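Local coordinates for histidine-containing phosphotransfer protein (Oryza sativa, PDB 1YVI) that relays phosphoryl groups from cytokinin sensor histidine kinases to B-type response regulators in the multistep His-to-Asp phosphorelay, acting as a positive regulator of cytokinin signalling, at residues E45-T48 / L49-D53; E60-T63 / L64-P68; Y125-R128 / N129-T133. All blocks are in the same frame, centred on the assembly; numbering follows the deposited sequence.

Contact 1: E45-T48 / L49-D53; sequences EVVT and LFCDD
Cys51 and Val47, one helical turn apart, illustrate how a helix can turn a small sulfur-bearing side chain back along its own surface. From the Cys51 backbone N a bond of 2.9 Å runs to Val47 O, with an N-H...O angle of 166°. The side chain then climbs beside that same carbonyl: its CB lies 3.6 Å from both Val47 O and Thr48 O. With SG beside the backbone N and anti to the carbonyl carbon (chi1 -74°), the sulfur swings back towards the preceding turn, where it comes within 3.4 Å of Val47 O and, more loosely, 4.5 Å from Val47 CG1. Sulfur and methyl thus form one apolar patch, which faces Phe131 of helix 110-142.

The neighbouring positions repeat the backbone pattern with different outcomes. Phe50 N bonds to Val46 O at 2.9 Å, and its ring departs from the preceding turn towards Ser85, Ser86 and Val89 of helix 72-89. On the more polar side, Asp52 N reaches Thr48 O at 3.1 Å, almost straight and in the carbonyl plane, while the Asp52 carboxylate carbon CG folds back to 3.4 Å from the same oxygen. Thr48 OG1 turns to the carbonyl of Ser44. Consecutive i to i+4 bonds with apolar residues gathered on one side are characteristic of an amphipathic helix in the antiparallel helical bundle of HPt domains.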
loop_
_atom_site.group_PDB
_atom_site.type_symbol
_atom_site.label_atom_id
_atom_site.label_comp_id
_atom_site.label_asym_id
_atom_site.label_seq_id
_atom_site.Cartn_x
_atom_site.Cartn_y
_atom_site.Cartn_z
ATOM N N GLU A 45 6.279 9.432 7.503
ATOM C CA GLU A 45 7.071 8.285 7.985
ATOM C C GLU A 45 6.321 6.970 7.902
ATOM O O GLU A 45 6.919 5.952 7.559
ATOM C CB GLU A 45 7.601 8.517 9.414
ATOM C CG GLU A 45 8.640 9.718 9.540
ATOM C CD GLU A 45 9.933 9.537 8.748
ATOM O OE1 GLU A 45 10.234 8.454 8.230
ATOM O OE2 GLU A 45 10.660 10.530 8.655
ATOM N N VAL A 46 5.031 7.020 8.221
ATOM C CA VAL A 46 4.156 5.861 8.170
ATOM C C VAL A 46 4.120 5.363 6.723
ATOM O O VAL A 46 4.234 4.159 6.489
ATOM C CB VAL A 46 2.733 6.182 8.705
ATOM C CG1 VAL A 46 1.695 5.050 8.374
ATOM C CG2 VAL A 46 2.781 6.391 10.234
ATOM N N VAL A 47 3.926 6.299 5.789
ATOM C CA VAL A 47 3.788 5.988 4.354
ATOM C C VAL A 47 5.118 5.449 3.812
ATOM O O VAL A 47 5.123 4.505 3.037
ATOM C CB VAL A 47 3.340 7.282 3.552
ATOM C CG1 VAL A 47 3.621 7.175 2.113
ATOM C CG2 VAL A 47 1.837 7.485 3.760
ATOM N N THR A 48 6.232 6.071 4.186
ATOM C CA THR A 48 7.549 5.577 3.779
ATOM C C THR A 48 7.756 4.156 4.217
ATOM O O THR A 48 8.098 3.304 3.393
ATOM C CB THR A 48 8.651 6.485 4.332
ATOM O OG1 THR A 48 8.335 7.818 3.894
ATOM C CG2 THR A 48 10.045 6.095 3.817
ATOM N N LEU A 49 7.504 3.874 5.496
ATOM C CA LEU A 49 7.652 2.523 6.027
ATOM C C LEU A 49 6.696 1.543 5.335
ATOM O O LEU A 49 7.071 0.440 5.005
ATOM C CB LEU A 49 7.367 2.554 7.529
ATOM C CG LEU A 49 7.574 1.308 8.381
ATOM C CD1 LEU A 49 8.966 0.649 8.158
ATOM C CD2 LEU A 49 7.363 1.731 9.854
ATOM N N PHE A 50 5.466 1.961 5.098
ATOM C CA PHE A 50 4.530 1.084 4.412
ATOM C C PHE A 50 5.051 0.714 3.003
ATOM O O PHE A 50 4.998 -0.466 2.600
ATOM C CB PHE A 50 3.184 1.746 4.267
ATOM C CG PHE A 50 2.262 0.969 3.384
ATOM C CD1 PHE A 50 1.701 -0.212 3.853
ATOM C CD2 PHE A 50 2.053 1.359 2.054
ATOM C CE1 PHE A 50 0.858 -1.003 3.035
ATOM C CE2 PHE A 50 1.199 0.574 1.235
ATOM C CZ PHE A 50 0.581 -0.595 1.774
ATOM N N CYS A 51 5.529 1.707 2.259
ATOM C CA CYS A 51 6.075 1.438 0.906
ATOM C C CYS A 51 7.221 0.396 0.971
ATOM O O CYS A 51 7.220 -0.606 0.216
ATOM C CB CYS A 51 6.512 2.740 0.233
ATOM S SG CYS A 51 5.059 3.721 -0.313
ATOM N N ASP A 52 8.167 0.622 1.889
ATOM C CA ASP A 52 9.285 -0.315 2.146
ATOM C C ASP A 52 8.777 -1.694 2.493
ATOM O O ASP A 52 9.193 -2.690 1.881
ATOM C CB ASP A 52 10.173 0.171 3.320
ATOM C CG ASP A 52 10.968 1.442 2.985
ATOM O OD1 ASP A 52 11.005 1.805 1.783
ATOM O OD2 ASP A 52 11.567 2.071 3.940
ATOM N N ASP A 53 7.869 -1.774 3.465
ATOM C CA ASP A 53 7.400 -3.077 3.970
ATOM C C ASP A 53 6.618 -3.844 2.931
ATOM O O ASP A 53 6.754 -5.052 2.844
ATOM C CB ASP A 53 6.378 -2.906 5.124
ATOM C CG ASP A 53 7.023 -2.773 6.455
ATOM O OD1 ASP A 53 8.253 -3.008 6.521
ATOM O OD2 ASP A 53 6.310 -2.396 7.440
#

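Contact 2: E60-T63 / L64-P68; sequences EIAT and LLEQP
Thr63 O is gripped by two donors, Glu66 N at 3.2 Å and the side-chain amide nitrogen of Gln67, NE2, at 2.9 Å. They approach from opposite faces of the carbonyl plane. The hydrogen bond from NE2 is the straighter, with an N-H...O angle of 175°, and Thr63 O lies close to the plane of the Gln67 amide. A bend at chi2 (-52°) folds Gln67 back to this carbonyl, and its NE2 also passes 3.9 Å from Thr63 CG2. Were Gln67 replaced by an alanine, Thr63 O would probably keep only the more bent Glu66 N bond of this pair, its straighter donor on the other face lost and the turn at Glu66-Gln67 less firmly held.

The regular pattern gives way here: Leu65 N still bonds to Ile61 O, but Glu66 N makes only a weak bond to Ala62 O. Water 1 donates to this oxygen at 2.6 Å and to Glu66 OE2 at 2.9 Å, bridging carbonyl and carboxylate. Glu66 CG lies beside its backbone N, and the chain runs on extended from there, bringing the carboxylate alongside Ala62.

On the apolar side Ile61 and Leu65 lie side by side, with Ile61 CG2 3.8 Å from Leu65 CD1. Leu65 meets Cys113, and Arg110 bonds to the carbonyls of Leu65 and Gln67. Ile61 packs on Tyr78, Val79 and Leu117, so this end of helix 42-65 packs against both helix 72-89 and helix 110-142.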
loop_
_atom_site.group_PDB
_atom_site.type_symbol
_atom_site.label_atom_id
_atom_site.label_comp_id
_atom_site.label_asym_id
_atom_site.label_seq_id
_atom_site.Cartn_x
_atom_site.Cartn_y
_atom_site.Cartn_z
ATOM N N GLU A 60 9.060 -11.122 -1.034
ATOM C CA GLU A 60 9.119 -12.434 -0.331
ATOM C C GLU A 60 8.100 -13.438 -0.874
ATOM O O GLU A 60 8.375 -14.645 -0.952
ATOM C CB GLU A 60 8.896 -12.326 1.203
ATOM C CG GLU A 60 9.875 -11.448 1.930
ATOM C CD GLU A 60 11.240 -12.075 2.211
ATOM O OE1 GLU A 60 11.510 -13.212 1.744
ATOM O OE2 GLU A 60 12.049 -11.402 2.915
ATOM N N ILE A 61 6.887 -12.969 -1.120
ATOM C CA ILE A 61 5.891 -13.821 -1.764
ATOM C C ILE A 61 6.372 -14.315 -3.149
ATOM O O ILE A 61 6.293 -15.520 -3.428
ATOM C CB ILE A 61 4.563 -13.089 -1.933
ATOM C CG1 ILE A 61 3.932 -12.821 -0.523
ATOM C CG2 ILE A 61 3.528 -13.986 -2.689
ATOM C CD1 ILE A 61 2.820 -11.712 -0.578
ATOM N N ALA A 62 6.862 -13.395 -3.995
ATOM C CA ALA A 62 7.436 -13.787 -5.312
ATOM C C ALA A 62 8.429 -14.928 -5.172
ATOM O O ALA A 62 8.351 -15.930 -5.912
ATOM C CB ALA A 62 8.049 -12.574 -6.057
ATOM N N THR A 63 9.341 -14.816 -4.225
ATOM C CA THR A 63 10.333 -15.851 -3.956
ATOM C C THR A 63 9.723 -17.175 -3.559
ATOM O O THR A 63 10.148 -18.232 -4.069
ATOM C CB THR A 63 11.362 -15.401 -2.883
ATOM O OG1 THR A 63 12.041 -14.276 -3.395
ATOM C CG2 THR A 63 12.370 -16.492 -2.536
ATOM N N LEU A 64 8.723 -17.146 -2.674
ATOM C CA LEU A 64 8.047 -18.363 -2.300
ATOM C C LEU A 64 7.410 -19.037 -3.511
ATOM O O LEU A 64 7.395 -20.306 -3.633
ATOM C CB LEU A 64 6.990 -18.097 -1.211
ATOM C CG LEU A 64 7.443 -17.636 0.194
ATOM C CD1 LEU A 64 6.189 -17.216 0.982
ATOM C CD2 LEU A 64 8.150 -18.788 0.896
ATOM N N LEU A 65 6.895 -18.214 -4.426
ATOM C CA LEU A 65 6.173 -18.735 -5.614
ATOM C C LEU A 65 7.087 -19.235 -6.732
ATOM O O LEU A 65 6.608 -19.870 -7.698
ATOM C CB LEU A 65 5.234 -17.656 -6.164
ATOM C CG LEU A 65 4.050 -17.286 -5.249
ATOM C CD1 LEU A 65 3.243 -16.107 -5.869
ATOM C CD2 LEU A 65 3.158 -18.526 -5.021
ATOM N N GLU A 66 8.378 -18.953 -6.591
ATOM C CA GLU A 66 9.472 -19.461 -7.457
ATOM C C GLU A 66 9.995 -20.828 -6.977
ATOM O O GLU A 66 10.781 -21.438 -7.666
ATOM C CB GLU A 66 10.623 -18.420 -7.519
ATOM C CG GLU A 66 10.192 -17.152 -8.335
ATOM C CD GLU A 66 11.067 -15.879 -8.165
ATOM O OE1 GLU A 66 12.235 -15.997 -7.687
ATOM O OE2 GLU A 66 10.554 -14.742 -8.536
ATOM N N GLN A 67 9.544 -21.339 -5.819
ATOM C CA GLN A 67 10.151 -22.597 -5.299
ATOM C C GLN A 67 9.602 -23.854 -5.992
ATOM O O GLN A 67 8.455 -23.861 -6.393
ATOM C CB GLN A 67 9.950 -22.739 -3.798
ATOM C CG GLN A 67 10.535 -21.607 -2.990
ATOM C CD GLN A 67 11.989 -21.340 -3.331
ATOM O OE1 GLN A 67 12.848 -22.212 -3.147
ATOM N NE2 GLN A 67 12.274 -20.134 -3.858
ATOM N N PRO A 68 10.407 -24.936 -6.105
ATOM C CA PRO A 68 9.867 -26.177 -6.708
ATOM C C PRO A 68 8.602 -26.656 -6.007
ATOM O O PRO A 68 7.631 -27.010 -6.650
ATOM C CB PRO A 68 11.014 -27.214 -6.486
ATOM C CG PRO A 68 12.221 -26.446 -6.385
ATOM C CD PRO A 68 11.831 -25.096 -5.744
HETATM O O HOH W 1 7.664 -15.157 -8.325
#

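Contact 3: Y125-R128 / N129-T133; sequences YDLR and NKFQT
Arg128 and Gln132 stack flat against each other one turn apart, while the adjacent Leu127 meets Phe131 by quite different chemistry. Arg128 CG is anti to the backbone N (chi1 -174°), and the chain stays extended as far as NE; the guanidinium then stacks on the amide of Gln132, their planes 7° apart. Gln132 NE2 sits 3.9 Å above the guanidinium plane, over its centre, while Gln132 CG comes 3.6 Å from Arg128 NH1. At the backbone, Gln132 N bonds to Arg128 O at 2.8 Å.

Leu127 instead lies over one face of the Phe131 ring. Its CG is 3.9 Å from the ring centroid and 20° off the normal, a CH-pi contact displaced towards the rim, and CD2 comes 3.7 Å from Phe131 CE2. Phe131 N gives a nearly straight bond to Leu127 O, keeping the two residues in step. Leu22, Val23 and Ala91 also touch Leu127.

Farther round, Lys130 NZ bonds to Asn129 OD1 at 2.8 Å and, through water 2, to Asp126 O. The chemistry thus divides: dispersion and CH-pi packing serve the buried face, whereas flat stacking and water-linked polar groups suit the more solvent-accessible surface, where the stacked amide would probably limit guanidinium rotation.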
loop_
_atom_site.group_PDB
_atom_site.type_symbol
_atom_site.label_atom_id
_atom_site.label_comp_id
_atom_site.label_asym_id
_atom_site.label_seq_id
_atom_site.Cartn_x
_atom_site.Cartn_y
_atom_site.Cartn_z
ATOM N N TYR A 125 1.618 -0.218 -6.914
ATOM C CA TYR A 125 2.318 0.828 -7.681
ATOM C C TYR A 125 1.466 2.049 -7.974
ATOM O O TYR A 125 2.022 3.161 -8.088
ATOM C CB TYR A 125 3.005 0.253 -8.962
ATOM C CG TYR A 125 4.265 -0.509 -8.533
ATOM C CD1 TYR A 125 5.402 0.205 -8.078
ATOM C CD2 TYR A 125 4.298 -1.912 -8.497
ATOM C CE1 TYR A 125 6.573 -0.448 -7.633
ATOM C CE2 TYR A 125 5.505 -2.604 -8.018
ATOM C CZ TYR A 125 6.601 -1.859 -7.599
ATOM O OH TYR A 125 7.743 -2.483 -7.152
ATOM N N ASP A 126 0.159 1.854 -8.185
ATOM C CA ASP A 126 -0.764 3.004 -8.336
ATOM C C ASP A 126 -0.719 3.844 -7.086
ATOM O O ASP A 126 -0.637 5.064 -7.168
ATOM C CB ASP A 126 -2.235 2.587 -8.430
ATOM C CG ASP A 126 -2.664 2.157 -9.836
ATOM O OD1 ASP A 126 -1.872 2.326 -10.789
ATOM O OD2 ASP A 126 -3.783 1.603 -9.941
ATOM N N LEU A 127 -0.851 3.213 -5.921
ATOM C CA LEU A 127 -0.828 4.027 -4.706
ATOM C C LEU A 127 0.592 4.558 -4.412
ATOM O O LEU A 127 0.765 5.696 -3.935
ATOM C CB LEU A 127 -1.365 3.227 -3.500
ATOM C CG LEU A 127 -1.552 3.963 -2.178
ATOM C CD1 LEU A 127 -2.571 5.100 -2.309
ATOM C CD2 LEU A 127 -2.111 2.989 -1.175
ATOM N N ARG A 128 1.623 3.737 -4.647
ATOM C CA ARG A 128 3.012 4.210 -4.379
ATOM C C ARG A 128 3.311 5.500 -5.165
ATOM O O ARG A 128 3.991 6.428 -4.695
ATOM C CB ARG A 128 4.048 3.140 -4.798
ATOM C CG ARG A 128 5.451 3.582 -4.384
ATOM C CD ARG A 128 6.487 2.459 -4.636
ATOM N NE ARG A 128 7.751 2.773 -3.943
ATOM C CZ ARG A 128 8.705 3.594 -4.371
ATOM N NH1 ARG A 128 8.610 4.282 -5.512
ATOM N NH2 ARG A 128 9.767 3.761 -3.610
ATOM N N ASN A 129 2.785 5.560 -6.386
ATOM C CA ASN A 129 2.960 6.742 -7.216
ATOM C C ASN A 129 2.461 7.981 -6.461
ATOM O O ASN A 129 3.151 9.006 -6.359
ATOM C CB ASN A 129 2.124 6.585 -8.495
ATOM C CG ASN A 129 2.052 7.879 -9.291
ATOM O OD1 ASN A 129 1.130 8.651 -9.149
ATOM N ND2 ASN A 129 3.078 8.136 -10.086
ATOM N N LYS A 130 1.238 7.911 -5.980
ATOM C CA LYS A 130 0.624 9.093 -5.311
ATOM C C LYS A 130 1.355 9.389 -3.997
ATOM O O LYS A 130 1.630 10.548 -3.680
ATOM C CB LYS A 130 -0.864 8.776 -5.044
ATOM C CG LYS A 130 -1.686 8.602 -6.292
ATOM C CD LYS A 130 -1.567 9.815 -7.204
ATOM C CE LYS A 130 -2.383 9.630 -8.525
ATOM N NZ LYS A 130 -1.666 8.797 -9.527
ATOM N N PHE A 131 1.702 8.336 -3.240
ATOM C CA PHE A 131 2.494 8.507 -2.007
ATOM C C PHE A 131 3.808 9.180 -2.240
ATOM O O PHE A 131 4.182 9.989 -1.454
ATOM C CB PHE A 131 2.776 7.198 -1.255
ATOM C CG PHE A 131 1.584 6.645 -0.486
ATOM C CD1 PHE A 131 0.515 7.450 -0.088
ATOM C CD2 PHE A 131 1.599 5.290 -0.078
ATOM C CE1 PHE A 131 -0.546 6.908 0.677
ATOM C CE2 PHE A 131 0.578 4.758 0.729
ATOM C CZ PHE A 131 -0.522 5.548 1.079
ATOM N N GLN A 132 4.520 8.840 -3.299
ATOM C CA GLN A 132 5.819 9.432 -3.535
ATOM C C GLN A 132 5.701 10.932 -3.866
ATOM O O GLN A 132 6.451 11.744 -3.370
ATOM C CB GLN A 132 6.518 8.705 -4.700
ATOM C CG GLN A 132 7.004 7.280 -4.325
ATOM C CD GLN A 132 7.923 7.277 -3.136
ATOM O OE1 GLN A 132 8.947 7.903 -3.193
ATOM N NE2 GLN A 132 7.552 6.566 -2.052
ATOM N N THR A 133 4.735 11.276 -4.697
ATOM C CA THR A 133 4.397 12.695 -4.973
ATOM C C THR A 133 4.011 13.424 -3.655
ATOM O O THR A 133 4.467 14.545 -3.409
ATOM C CB THR A 133 3.259 12.776 -6.021
ATOM O OG1 THR A 133 3.660 12.095 -7.246
ATOM C CG2 THR A 133 2.897 14.236 -6.339
HETATM O O HOH W 2 -2.375 6.299 -9.190
#

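How the contacts relate
Contacts 1 and 2 follow one another on helix 42-65, their centres about 23 Å apart, while contact 3 comes last in sequence on helix 110-142. That helix passes alongside the earlier one, bringing contact 3 to about 11 Å from contact 1, centre to centre; Val47, Phe50 and Cys51 all pack on Phe131. Contact 2 lies about 25 Å from contact 3 between centres and farther from the middle of the molecule, its centre about 20 Å from the chain's centre, where residues 60-65 still meet both helix 72-89 and helix 110-142. Helix 72-89 carries His80, the predicted phosphorylation site, so the two helices of these contacts belong to the framework around the phosphotransfer helix.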